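Side-chain contacts in N-acetylmuramoyl-L-alanine amidase amiD (Escherichia coli, PDB 3D2Y), which hydrolyses the amide link between N-acetylmuramoyl residues and L-amino acids in cell-wall glycopeptides, as a zinc-dependent amidase of the Escherichia coli outer membrane: residues T37-D40 with F41-L45; P63-N67 with G68-I72; L75-E78 with Q79-A82; V149-A152 with D153-P156; A182-V185 with N186-A190. All coordinates share one frame; numbering follows the deposited sequence. Where two conformers were deposited one is given.

Contact 1 of 5, residues T37-D40 with F41-L45; sequences TADD and FDSSL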
loop_
_atom_site.group_PDB
_atom_site.type_symbol
_atom_site.label_atom_id
_atom_site.label_comp_id
_atom_site.label_asym_id
_atom_site.label_seq_id
_atom_site.Cartn_x
_atom_site.Cartn_y
_atom_site.Cartn_z
ATOM N N THR A 37 10.178 0.966 -8.461
ATOM C CA THR A 37 10.530 0.219 -9.677
ATOM C C THR A 37 11.838 -0.534 -9.510
ATOM O O THR A 37 12.062 -1.554 -10.158
ATOM C CB THR A 37 10.666 1.158 -10.910
ATOM O OG1 THR A 37 11.721 2.128 -10.752
ATOM C CG2 THR A 37 9.415 1.872 -11.191
ATOM N N ALA A 38 12.686 -0.010 -8.634
ATOM C CA ALA A 38 14.105 -0.409 -8.563
ATOM C C ALA A 38 14.816 -0.394 -9.899
ATOM O O ALA A 38 15.590 -1.297 -10.184
ATOM C CB ALA A 38 14.269 -1.806 -7.868
ATOM N N ASP A 39 14.563 0.640 -10.722
ATOM C CA ASP A 39 15.131 0.729 -12.073
ATOM C C ASP A 39 14.749 2.100 -12.666
ATOM O O ASP A 39 13.856 2.787 -12.140
ATOM C CB ASP A 39 14.601 -0.426 -12.952
ATOM C CG ASP A 39 15.574 -0.847 -14.068
ATOM O OD1 ASP A 39 16.631 -0.197 -14.266
ATOM O OD2 ASP A 39 15.251 -1.842 -14.773
ATOM N N ASP A 40 15.429 2.485 -13.746
ATOM C CA ASP A 40 15.285 3.799 -14.374
ATOM C C ASP A 40 14.004 3.870 -15.166
ATOM O O ASP A 40 13.375 2.857 -15.403
ATOM C CB ASP A 40 16.477 4.067 -15.301
ATOM C CG ASP A 40 16.544 3.085 -16.446
ATOM O OD1 ASP A 40 15.812 3.281 -17.430
ATOM O OD2 ASP A 40 17.324 2.122 -16.380
ATOM N N PHE A 41 13.624 5.068 -15.621
ATOM C CA PHE A 41 12.303 5.179 -16.229
ATOM C C PHE A 41 12.088 4.292 -17.460
ATOM O O PHE A 41 11.097 3.530 -17.543
ATOM C CB PHE A 41 12.001 6.642 -16.610
ATOM C CG PHE A 41 10.601 6.818 -17.119
ATOM C CD1 PHE A 41 9.531 6.824 -16.231
ATOM C CD2 PHE A 41 10.348 6.914 -18.468
ATOM C CE1 PHE A 41 8.220 6.980 -16.691
ATOM C CE2 PHE A 41 9.041 7.051 -18.925
ATOM C CZ PHE A 41 7.987 7.078 -18.019
ATOM N N ASP A 42 12.979 4.432 -18.446
ATOM C CA ASP A 42 12.798 3.712 -19.717
ATOM C C ASP A 42 12.771 2.209 -19.458
ATOM O O ASP A 42 11.902 1.521 -19.970
ATOM C CB ASP A 42 13.868 4.123 -20.753
ATOM C CG ASP A 42 13.782 5.600 -21.121
ATOM O OD1 ASP A 42 12.684 6.194 -21.016
ATOM O OD2 ASP A 42 14.819 6.190 -21.502
ATOM N N SER A 43 13.695 1.718 -18.627
ATOM C CA SER A 43 13.747 0.304 -18.277
ATOM C C SER A 43 12.468 -0.172 -17.555
ATOM O O SER A 43 11.954 -1.250 -17.834
ATOM C CB SER A 43 14.998 0.001 -17.458
ATOM O OG SER A 43 16.157 0.474 -18.131
ATOM N N SER A 44 11.951 0.640 -16.644
ATOM C CA SER A 44 10.722 0.252 -15.881
ATOM C C SER A 44 9.548 0.229 -16.872
ATOM O O SER A 44 8.683 -0.659 -16.828
ATOM C CB SER A 44 10.435 1.226 -14.729
ATOM O OG SER A 44 11.512 1.248 -13.807
ATOM N N LEU A 45 9.504 1.228 -17.761
ATOM C CA LEU A 45 8.396 1.287 -18.726
ATOM C C LEU A 45 8.406 0.030 -19.621
ATOM O O LEU A 45 7.376 -0.589 -19.845
ATOM C CB LEU A 45 8.479 2.597 -19.530
ATOM C CG LEU A 45 7.393 2.792 -20.574
ATOM C CD1 LEU A 45 5.996 2.850 -19.960
ATOM C CD2 LEU A 45 7.690 4.120 -21.246
HETATM O O HOH W 1 12.711 -2.535 -14.963
HETATM O O HOH W 2 15.748 5.685 -18.647
#

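Contact 2 of 5, residues P63-N67 with G68-I72; sequences PPRYN and GKPRI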
loop_
_atom_site.group_PDB
_atom_site.type_symbol
_atom_site.label_atom_id
_atom_site.label_comp_id
_atom_site.label_asym_id
_atom_site.label_seq_id
_atom_site.Cartn_x
_atom_site.Cartn_y
_atom_site.Cartn_z
ATOM N N PRO A 63 8.804 13.954 -12.577
ATOM C CA PRO A 63 7.941 13.991 -13.748
ATOM C C PRO A 63 8.144 15.284 -14.540
ATOM O O PRO A 63 8.348 16.361 -13.935
ATOM C CB PRO A 63 6.521 13.940 -13.152
ATOM C CG PRO A 63 6.699 13.362 -11.774
ATOM C CD PRO A 63 8.030 13.905 -11.324
ATOM N N PRO A 64 8.197 15.162 -15.882
ATOM C CA PRO A 64 8.279 16.307 -16.785
ATOM C C PRO A 64 6.961 17.057 -16.613
ATOM O O PRO A 64 5.931 16.436 -16.298
ATOM C CB PRO A 64 8.336 15.652 -18.154
ATOM C CG PRO A 64 7.700 14.280 -17.952
ATOM C CD PRO A 64 8.126 13.876 -16.603
ATOM N N ARG A 65 6.990 18.362 -16.840
ATOM C CA ARG A 65 5.782 19.184 -16.723
ATOM C C ARG A 65 5.328 19.832 -18.044
ATOM O O ARG A 65 6.132 20.344 -18.824
ATOM C CB ARG A 65 5.927 20.196 -15.584
ATOM C CG ARG A 65 6.537 19.563 -14.339
ATOM C CD ARG A 65 6.649 20.531 -13.212
ATOM N NE ARG A 65 5.380 20.616 -12.522
ATOM C CZ ARG A 65 5.133 21.417 -11.494
ATOM N NH1 ARG A 65 6.091 22.211 -11.008
ATOM N NH2 ARG A 65 3.917 21.419 -10.954
ATOM N N TYR A 66 4.024 19.765 -18.266
ATOM C CA TYR A 66 3.359 20.314 -19.441
ATOM C C TYR A 66 2.137 21.017 -18.921
ATOM O O TYR A 66 1.506 20.517 -18.014
ATOM C CB TYR A 66 2.879 19.195 -20.366
ATOM C CG TYR A 66 3.990 18.336 -20.906
ATOM C CD1 TYR A 66 4.554 17.311 -20.133
ATOM C CD2 TYR A 66 4.477 18.545 -22.206
ATOM C CE1 TYR A 66 5.601 16.524 -20.630
ATOM C CE2 TYR A 66 5.516 17.771 -22.716
ATOM C CZ TYR A 66 6.070 16.763 -21.929
ATOM O OH TYR A 66 7.082 15.984 -22.458
ATOM N N ASN A 67 1.792 22.167 -19.493
ATOM C CA ASN A 67 0.612 22.918 -19.038
ATOM C C ASN A 67 0.648 23.133 -17.528
ATOM O O ASN A 67 -0.387 23.172 -16.881
ATOM C CB ASN A 67 -0.676 22.181 -19.460
ATOM C CG ASN A 67 -1.907 23.054 -19.371
ATOM O OD1 ASN A 67 -1.816 24.283 -19.403
ATOM N ND2 ASN A 67 -3.058 22.424 -19.218
ATOM N N GLY A 68 1.856 23.222 -16.981
ATOM C CA GLY A 68 2.072 23.480 -15.565
ATOM C C GLY A 68 1.822 22.300 -14.642
ATOM O O GLY A 68 1.712 22.480 -13.426
ATOM N N LYS A 69 1.732 21.099 -15.218
ATOM C CA LYS A 69 1.307 19.891 -14.484
ATOM C C LYS A 69 2.294 18.749 -14.696
ATOM O O LYS A 69 2.761 18.576 -15.829
ATOM C CB LYS A 69 -0.037 19.393 -15.014
ATOM C CG LYS A 69 -1.235 20.299 -14.745
ATOM C CD LYS A 69 -2.410 19.794 -15.513
ATOM C CE LYS A 69 -3.423 20.860 -15.777
ATOM N NZ LYS A 69 -4.756 20.214 -15.930
ATOM N N PRO A 70 2.585 17.935 -13.635
ATOM C CA PRO A 70 3.461 16.772 -13.819
ATOM C C PRO A 70 2.769 15.714 -14.672
ATOM O O PRO A 70 1.566 15.496 -14.525
ATOM C CB PRO A 70 3.640 16.234 -12.390
ATOM C CG PRO A 70 2.369 16.689 -11.666
ATOM C CD PRO A 70 2.165 18.079 -12.229
ATOM N N ARG A 71 3.517 15.085 -15.569
ATOM C CA ARG A 71 2.977 14.028 -16.418
ATOM C C ARG A 71 3.297 12.674 -15.788
ATOM O O ARG A 71 4.429 12.383 -15.427
ATOM C CB ARG A 71 3.508 14.124 -17.863
ATOM C CG ARG A 71 3.150 12.964 -18.794
ATOM C CD ARG A 71 3.620 13.181 -20.214
ATOM N NE ARG A 71 2.846 14.220 -20.917
ATOM C CZ ARG A 71 3.022 14.578 -22.190
ATOM N NH1 ARG A 71 3.973 14.024 -22.942
ATOM N NH2 ARG A 71 2.265 15.527 -22.714
ATOM N N ILE A 72 2.255 11.862 -15.666
ATOM C CA ILE A 72 2.343 10.502 -15.133
ATOM C C ILE A 72 1.862 9.526 -16.222
ATOM O O ILE A 72 0.954 9.858 -16.981
ATOM C CB ILE A 72 1.420 10.380 -13.869
ATOM C CG1 ILE A 72 1.903 11.294 -12.734
ATOM C CG2 ILE A 72 1.312 8.935 -13.373
ATOM C CD1 ILE A 72 0.861 11.454 -11.592
#

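Contact 3 of 5, residues L75-E78 with Q79-A82; sequences LVPE and QELA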
loop_
_atom_site.group_PDB
_atom_site.type_symbol
_atom_site.label_atom_id
_atom_site.label_comp_id
_atom_site.label_asym_id
_atom_site.label_seq_id
_atom_site.Cartn_x
_atom_site.Cartn_y
_atom_site.Cartn_z
ATOM N N LEU A 75 -0.719 2.876 -17.753
ATOM C CA LEU A 75 -0.380 1.732 -18.566
ATOM C C LEU A 75 -1.539 0.767 -18.724
ATOM O O LEU A 75 -1.542 -0.039 -19.636
ATOM C CB LEU A 75 0.825 0.994 -17.955
ATOM C CG LEU A 75 2.097 1.799 -17.715
ATOM C CD1 LEU A 75 3.129 0.931 -17.048
ATOM C CD2 LEU A 75 2.682 2.373 -19.042
ATOM N N VAL A 76 -2.503 0.831 -17.801
ATOM C CA VAL A 76 -3.575 -0.161 -17.711
ATOM C C VAL A 76 -4.831 0.570 -17.260
ATOM O O VAL A 76 -4.760 1.318 -16.285
ATOM C CB VAL A 76 -3.278 -1.344 -16.718
ATOM C CG1 VAL A 76 -4.549 -2.290 -16.548
ATOM C CG2 VAL A 76 -2.039 -2.150 -17.132
ATOM N N PRO A 77 -5.954 0.416 -18.017
ATOM C CA PRO A 77 -7.239 1.019 -17.586
ATOM C C PRO A 77 -7.582 0.503 -16.184
ATOM O O PRO A 77 -7.345 -0.664 -15.885
ATOM C CB PRO A 77 -8.247 0.507 -18.624
ATOM C CG PRO A 77 -7.427 0.176 -19.843
ATOM C CD PRO A 77 -6.116 -0.363 -19.260
ATOM N N GLU A 78 -8.112 1.395 -15.344
ATOM C CA GLU A 78 -8.351 1.113 -13.925
ATOM C C GLU A 78 -9.395 0.023 -13.805
ATOM O O GLU A 78 -9.400 -0.690 -12.811
ATOM C CB GLU A 78 -8.853 2.360 -13.167
ATOM C CG GLU A 78 -7.828 3.489 -12.954
ATOM C CD GLU A 78 -8.336 4.626 -12.028
ATOM O OE1 GLU A 78 -9.560 4.703 -11.775
ATOM O OE2 GLU A 78 -7.498 5.432 -11.567
ATOM N N GLN A 79 -10.271 -0.092 -14.812
ATOM C CA GLN A 79 -11.338 -1.097 -14.838
ATOM C C GLN A 79 -10.746 -2.499 -14.889
ATOM O O GLN A 79 -11.394 -3.454 -14.547
ATOM C CB GLN A 79 -12.218 -0.903 -16.080
ATOM C CG GLN A 79 -11.588 -1.517 -17.346
ATOM C CD GLN A 79 -11.991 -0.869 -18.638
ATOM O OE1 GLN A 79 -11.161 -0.701 -19.538
ATOM N NE2 GLN A 79 -13.264 -0.506 -18.755
ATOM N N GLU A 80 -9.514 -2.584 -15.372
ATOM C CA GLU A 80 -8.833 -3.850 -15.566
ATOM C C GLU A 80 -7.798 -4.049 -14.475
ATOM O O GLU A 80 -7.284 -3.081 -13.925
ATOM C CB GLU A 80 -8.171 -3.889 -16.943
ATOM C CG GLU A 80 -9.165 -4.079 -18.097
ATOM C CD GLU A 80 -8.474 -4.574 -19.312
ATOM O OE1 GLU A 80 -8.815 -5.694 -19.759
ATOM O OE2 GLU A 80 -7.569 -3.864 -19.799
ATOM N N LEU A 81 -7.501 -5.298 -14.148
ATOM C CA LEU A 81 -6.379 -5.565 -13.250
ATOM C C LEU A 81 -5.025 -5.525 -13.953
ATOM O O LEU A 81 -4.888 -5.881 -15.148
ATOM C CB LEU A 81 -6.581 -6.897 -12.497
ATOM C CG LEU A 81 -6.574 -8.231 -13.226
ATOM C CD1 LEU A 81 -5.126 -8.625 -13.462
ATOM C CD2 LEU A 81 -7.270 -9.272 -12.380
ATOM N N ALA A 82 -4.026 -5.088 -13.188
ATOM C CA ALA A 82 -2.639 -5.057 -13.615
ATOM C C ALA A 82 -1.936 -6.139 -12.803
ATOM O O ALA A 82 -2.433 -6.512 -11.747
ATOM C CB ALA A 82 -2.044 -3.663 -13.337
#

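Contact 4 of 5, residues V149-A152 with D153-P156; sequences VAHA and DIAP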
loop_
_atom_site.group_PDB
_atom_site.type_symbol
_atom_site.label_atom_id
_atom_site.label_comp_id
_atom_site.label_asym_id
_atom_site.label_seq_id
_atom_site.Cartn_x
_atom_site.Cartn_y
_atom_site.Cartn_z
ATOM N N VAL A 149 -1.709 1.009 0.783
ATOM C CA VAL A 149 -0.733 0.101 1.399
ATOM C C VAL A 149 0.518 0.042 0.578
ATOM O O VAL A 149 0.543 0.430 -0.624
ATOM C CB VAL A 149 -1.279 -1.360 1.534
ATOM C CG1 VAL A 149 -2.459 -1.423 2.557
ATOM C CG2 VAL A 149 -1.706 -1.928 0.110
ATOM N N ALA A 150 1.551 -0.430 1.250
ATOM C CA ALA A 150 2.795 -0.812 0.623
ATOM C C ALA A 150 2.641 -2.197 0.038
ATOM O O ALA A 150 1.930 -3.037 0.562
ATOM C CB ALA A 150 3.921 -0.854 1.694
ATOM N N HIS A 151 3.362 -2.453 -1.041
ATOM C CA HIS A 151 3.461 -3.834 -1.518
ATOM C C HIS A 151 3.981 -4.763 -0.390
ATOM O O HIS A 151 3.571 -5.935 -0.260
ATOM C CB HIS A 151 4.449 -3.840 -2.634
ATOM C CG HIS A 151 4.409 -5.071 -3.501
ATOM N ND1 HIS A 151 5.370 -5.325 -4.457
ATOM C CD2 HIS A 151 3.522 -6.087 -3.586
ATOM C CE1 HIS A 151 5.068 -6.435 -5.106
ATOM N NE2 HIS A 151 3.964 -6.926 -4.579
ATOM N N ALA A 152 4.931 -4.250 0.406
ATOM C CA ALA A 152 5.498 -5.075 1.512
ATOM C C ALA A 152 4.399 -5.434 2.480
ATOM O O ALA A 152 4.457 -6.487 3.135
ATOM C CB ALA A 152 6.636 -4.307 2.248
ATOM N N ASP A 153 3.392 -4.562 2.605
ATOM C CA ASP A 153 2.299 -4.828 3.539
ATOM C C ASP A 153 1.525 -6.072 3.091
ATOM O O ASP A 153 0.995 -6.818 3.938
ATOM C CB ASP A 153 1.335 -3.646 3.634
ATOM C CG ASP A 153 1.971 -2.395 4.273
ATOM O OD1 ASP A 153 2.913 -2.514 5.085
ATOM O OD2 ASP A 153 1.505 -1.279 3.961
ATOM N N ILE A 154 1.414 -6.280 1.771
ATOM C CA ILE A 154 0.497 -7.316 1.261
ATOM C C ILE A 154 1.247 -8.583 0.878
ATOM O O ILE A 154 0.629 -9.636 0.683
ATOM C CB ILE A 154 -0.391 -6.829 0.095
ATOM C CG1 ILE A 154 0.426 -6.599 -1.187
ATOM C CG2 ILE A 154 -1.198 -5.636 0.527
ATOM C CD1 ILE A 154 -0.439 -5.975 -2.312
ATOM N N ALA A 155 2.572 -8.470 0.769
ATOM C CA ALA A 155 3.471 -9.621 0.549
ATOM C C ALA A 155 4.767 -9.508 1.375
ATOM O O ALA A 155 5.871 -9.376 0.780
ATOM C CB ALA A 155 3.869 -9.692 -0.944
ATOM N N PRO A 156 4.655 -9.495 2.705
ATOM C CA PRO A 156 5.811 -9.169 3.572
ATOM C C PRO A 156 6.998 -10.107 3.456
ATOM O O PRO A 156 8.132 -9.673 3.702
ATOM C CB PRO A 156 5.226 -9.167 4.997
ATOM C CG PRO A 156 3.929 -9.855 4.865
ATOM C CD PRO A 156 3.424 -9.665 3.497
#

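Contact 5 of 5, residues A182-V185 with N186-A190; sequences AQRV and NFYLA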
loop_
_atom_site.group_PDB
_atom_site.type_symbol
_atom_site.label_atom_id
_atom_site.label_comp_id
_atom_site.label_asym_id
_atom_site.label_seq_id
_atom_site.Cartn_x
_atom_site.Cartn_y
_atom_site.Cartn_z
ATOM N N ALA A 182 -1.332 10.406 17.648
ATOM C CA ALA A 182 -0.141 10.430 18.507
ATOM C C ALA A 182 -0.451 10.296 20.000
ATOM O O ALA A 182 0.259 9.588 20.717
ATOM C CB ALA A 182 0.664 11.682 18.242
ATOM N N GLN A 183 -1.516 10.951 20.455
ATOM C CA GLN A 183 -1.941 10.835 21.860
ATOM C C GLN A 183 -2.394 9.404 22.194
ATOM O O GLN A 183 -2.177 8.917 23.306
ATOM C CB GLN A 183 -3.057 11.842 22.195
ATOM C CG GLN A 183 -2.668 13.300 21.994
ATOM C CD GLN A 183 -1.826 13.857 23.134
ATOM O OE1 GLN A 183 -2.333 14.105 24.233
ATOM N NE2 GLN A 183 -0.538 14.074 22.872
ATOM N N ARG A 184 -3.002 8.722 21.226
ATOM C CA ARG A 184 -3.399 7.336 21.449
ATOM C C ARG A 184 -2.197 6.356 21.431
ATOM O O ARG A 184 -2.198 5.372 22.165
ATOM C CB ARG A 184 -4.510 6.923 20.482
ATOM C CG ARG A 184 -5.721 7.842 20.509
ATOM C CD ARG A 184 -6.378 7.906 21.892
ATOM N NE ARG A 184 -6.947 6.635 22.332
ATOM C CZ ARG A 184 -7.210 6.332 23.605
ATOM N NH1 ARG A 184 -6.923 7.191 24.570
ATOM N NH2 ARG A 184 -7.737 5.159 23.921
ATOM N N VAL A 185 -1.172 6.636 20.625
ATOM C CA VAL A 185 0.048 5.816 20.622
ATOM C C VAL A 185 0.693 5.926 21.982
ATOM O O VAL A 185 1.059 4.913 22.579
ATOM C CB VAL A 185 1.069 6.229 19.533
ATOM C CG1 VAL A 185 2.435 5.543 19.759
ATOM C CG2 VAL A 185 0.541 5.890 18.150
ATOM N N ASN A 186 0.792 7.159 22.477
ATOM C CA ASN A 186 1.240 7.421 23.858
ATOM C C ASN A 186 0.368 6.749 24.934
ATOM O O ASN A 186 0.881 6.241 25.931
ATOM C CB ASN A 186 1.365 8.924 24.096
ATOM C CG ASN A 186 2.695 9.486 23.598
ATOM O OD1 ASN A 186 2.734 10.497 22.884
ATOM N ND2 ASN A 186 3.794 8.829 23.972
ATOM N N PHE A 187 -0.946 6.698 24.702
ATOM C CA PHE A 187 -1.839 6.047 25.642
ATOM C C PHE A 187 -1.531 4.558 25.743
ATOM O O PHE A 187 -1.429 4.020 26.845
ATOM C CB PHE A 187 -3.315 6.311 25.314
ATOM C CG PHE A 187 -4.272 5.413 26.058
ATOM C CD1 PHE A 187 -4.557 5.631 27.409
ATOM C CD2 PHE A 187 -4.882 4.340 25.414
ATOM C CE1 PHE A 187 -5.451 4.797 28.094
ATOM C CE2 PHE A 187 -5.753 3.506 26.092
ATOM C CZ PHE A 187 -6.039 3.732 27.425
ATOM N N TYR A 188 -1.367 3.912 24.589
ATOM C CA TYR A 188 -1.066 2.484 24.504
ATOM C C TYR A 188 0.371 2.128 24.881
ATOM O O TYR A 188 0.642 0.990 25.262
ATOM C CB TYR A 188 -1.378 1.973 23.095
ATOM C CG TYR A 188 -2.856 1.782 22.903
ATOM C CD1 TYR A 188 -3.542 0.815 23.637
ATOM C CD2 TYR A 188 -3.583 2.589 22.021
ATOM C CE1 TYR A 188 -4.889 0.624 23.487
ATOM C CE2 TYR A 188 -4.944 2.402 21.866
ATOM C CZ TYR A 188 -5.589 1.421 22.617
ATOM O OH TYR A 188 -6.941 1.204 22.511
ATOM N N LEU A 189 1.281 3.092 24.779
ATOM C CA LEU A 189 2.650 2.887 25.270
ATOM C C LEU A 189 2.652 2.539 26.760
ATOM O O LEU A 189 3.460 1.714 27.208
ATOM C CB LEU A 189 3.540 4.093 24.990
ATOM C CG LEU A 189 4.556 3.905 23.855
ATOM C CD1 LEU A 189 5.215 5.222 23.479
ATOM C CD2 LEU A 189 5.612 2.856 24.219
ATOM N N ALA A 190 1.712 3.144 27.497
ATOM C CA ALA A 190 1.378 2.771 28.882
ATOM C C ALA A 190 2.598 2.696 29.776
ATOM O O ALA A 190 2.765 1.740 30.563
ATOM C CB ALA A 190 0.598 1.452 28.923
#

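Contact 1 of 5, residues T37-D40 with F41-L45
The Asp-40 carboxylate lies over the first turn of helix 41-48 and overlaps the Ser-43 side chain. Its OD1 accepts from Ser-43 N at 2.9 Å. The bond is nearly straight (171°), from above the carboxylate plane. OD2 also takes a bond from Ser-43 OG, doubtful because Ser-43 has two conformers. Asp-40 CG sits between its backbone N and carbonyl carbon (chi1 63°), which swings the carboxylate over the helix start. This is an N-cap, at the end of the loop that leads from strand 31-36 into helix 41-48 of the amidase fold. Asp-40 O is gripped twice, by Ser-44 N and by Ser-44 OG, each at 2.9 Å. Ser-44 OG also presses on Thr-37 CB, 3.0 Å away. Thr-37 OG1 gives a short bond (2.6 Å) to Asp-39 O. Asp-39 OD1 accepts from Asp-40 N at 3.0 Å, and its OD2 accepts from water 1 and lies 3.3 Å from Ser-43 CB. An alanine at Asp-39 is likely to leave Asp-40 N and water 1 without their acceptors and the capping residue less firmly set. Thr-37, a substrate-binding residue close to the proton acceptor Glu-104, bonds the bound peptide through O, and Ser-44 packs on it.

Contact 2 of 5, residues P63-N67 with G68-I72
The guanidinium of Arg-71 lies flat on the ring of Tyr-66. The planes are 5° apart, and Arg-71 CZ is 3.7 Å from the centroid of the Tyr-66 ring. It stands almost straight above the ring, so this is both a stack and a cation-pi contact. NH2 sits over the middle of the ring, and Arg-71 NH1 reaches 3.6 Å from Tyr-66 CZ. The Arg-71 chain leaves with CG anti to the backbone N and then bends at chi3 (-71°), which lays the guanidinium along the ring. Lys-69 runs beside Asn-67, both pointing the same way, with Lys-69 CE 3.8 Å from Asn-67 ND2. Arg-65 and Pro-70 also lie side by side, on the face away from Tyr-66 and Lys-69. Pro-70 CD meets the Arg-65 guanidinium at its edge. The backbone is a tight beta hairpin with a type I' turn from Tyr-66 to Lys-69. Its two central residues, Asn-67 and Gly-68, both have positive phi, as such a turn requires. Tyr-66 and Lys-69 form a hydrogen-bonded pair: Tyr-66 N to Lys-69 O is 3.0 Å and Lys-69 N to Tyr-66 O is 2.9 Å. Arg-71 N to Pro-64 O, also 2.9 Å, continues the pairing toward the open end. There Pro-63 CB touches Pro-70 CB at 3.8 Å. Both prolines rest on Ala-129 and Ile-72 on Leu-133 of helix 124-141, just before strand 73-74.

Contact 3 of 5, residues L75-E78 with Q79-A82
Val-76 meets the returning chain with both methyl groups. CG2 touches Ala-82 CB at 4.1 Å. CG1 lies 4.0 Å from Glu-80 CB and also rests against the carbonyl oxygens of Glu-80 and Leu-81. With CG1 anti to the backbone N, chi1 174° turns CG1 to Glu-80 and Leu-81 and CG2 to Ala-82. Pro-77 forms the next contact. Its ring lies alongside the Glu-80 side chain, and the two point the same way. Glu-80 OE2 is 3.8 Å from Pro-77 CD. Gln-79 crosses the other part of this ring, but it has two conformers, so the approach of its OE1 to Pro-77 CB is doubtful in detail. These side chains are brought together by a type I beta turn from Pro-77 to Glu-80, in the loop between strands 73-74 and 89-90. Glu-80 N closes the turn on Pro-77 O at 2.9 Å, the donor standing above the carbonyl plane (52° out of it). Glu-80 CB lies 3.5 Å from the same oxygen. Glu-78, at the second position of the turn, points away from the segment 79-82. Its OE1 bonds Tyr-141 OH, and its OE2 forms a salt bridge with Arg-140 and a bond with Tyr-57 OH. This ties the turn to the end of helix 124-141 and to strand 57-59. On the returning side, Glu-80 O accepts from His-56 NE2, and the Ala-82 methyl touches both Ser-54 and His-56.

Contact 4 of 5, residues V149-A152 with D153-P156
From Val-149 to Pro-156 the chain leaves strand 148-150 and coils at once into a short, weakly bonded helix, with His-151 O facing Ile-154 and Ala-155. This oxygen takes both their N-H groups: Ala-155 N at 2.9 Å and Ile-154 N at 3.0 Å. The second donor lies well above the carbonyl plane. The bonds from Asp-153 N and Ile-154 N to Ala-150 O are weak. The Asp-153 side chain folds back to the strand end. Its CG is anti to the carbonyl carbon (chi1 -67°), and OD2 accepts from Ala-150 N at 2.8 Å, met from above the carboxylate plane. The Ala-150 methyl is 3.3 Å from that oxygen. Ile-154 touches two partners. The Ile-154 and Val-149 side chains cross at about a right angle, Ile-154 CG2 3.8 Å from Val-149 CG2. Ile-154 CG1 comes to the edge of the His-151 ring, 4.0 Å from CD2. The Asp-153 carboxylate is buried but well supplied: OD2 also bonds His-233 ND1, and OD1 bonds Tyr-212 OH. A leucine in place of Asp-153 would probably leave Ala-150 N, His-233 and Tyr-212 without their common acceptor. His-151 is a ligand of the catalytic zinc. Its NE2 gives to Ala-85 O, and ND1 converges with Asp-161, another zinc ligand, on the metal site; its ring meets that of His-35, the third, edge-to-face. The packing by Ile-154 and the bond to Ala-85 thus probably help fix the turn of the ring and keep ND1 directed to the metal site.

Contact 5 of 5, residues A182-V185 with N186-A190
Residues Ala-182 to Leu-189 form a single short helix, held across the contact by four backbone bonds, such as Asn-186 N to Ala-182 O at 3.0 Å and Tyr-188 N to Arg-184 O at 2.9 Å. One turn apart, Arg-184 and Phe-187 lie side by side and point the same way. The guanidinium stacks over one face of the Phe-187 ring, planes 17° apart. The stack is off-centre: Arg-184 CZ is 4.2 Å from the ring centroid, and Arg-184 NH2 comes within 3.3 Å of Phe-187 CD2. Two successive bends in the Arg-184 chain (chi2 -60° and chi3 -64°) carry the guanidinium forward along the helix, toward its C-terminal end, to reach the ring. The contact is thus an i to i+3 cation-pi pair on the surface of helix 182-189. Tyr-188 stands next to it, with Phe-187 CD2 over the centre of one face of its ring. Tyr-188 CD2 lies 3.1 Å from Arg-184 O. Arg-184 and Tyr-188 share one acid on helix 245-258: Arg-184 NE makes a salt bridge to Glu-256 OE2, and Tyr-188 OH bonds Glu-256 OE1. The negative charge probably steadies the guanidinium in its place over the ring. The side of the helix facing helix 245-258 packs on its alanines: Val-185 on Ala-253, Tyr-188 on Ala-249, Leu-189 on Ala-245. Leu-189 CB rests 3.6 Å from Val-185 O. Ala-190 leaves the helix with positive phi, and its N makes only a weak bond to Phe-187 O. Arg-192 NE bonds Leu-189 O close by.

In the fold
None of the five contacts nests within or crosses another; they follow in series, each local to a turn, a helix start or a short helix. Contact 1 starts helix 41-48 after strand 31-36, beside the substrate site. Contact 2 closes the hairpin after strand 57-59 and sets it on helix 124-141. Contact 3 turns the chain after strand 73-74, and its Leu-75 packs on Leu-45 of contact 1, with Leu-75 CD2 and Leu-45 CD1 3.5 Å apart. Contact 4 takes in the end of strand 148-150, at the other edge of the mixed sheet, and supplies a zinc ligand. Contact 5 lies about 41 Å from contact 1, centre to centre, and fastens helix 182-189 to helix 245-258.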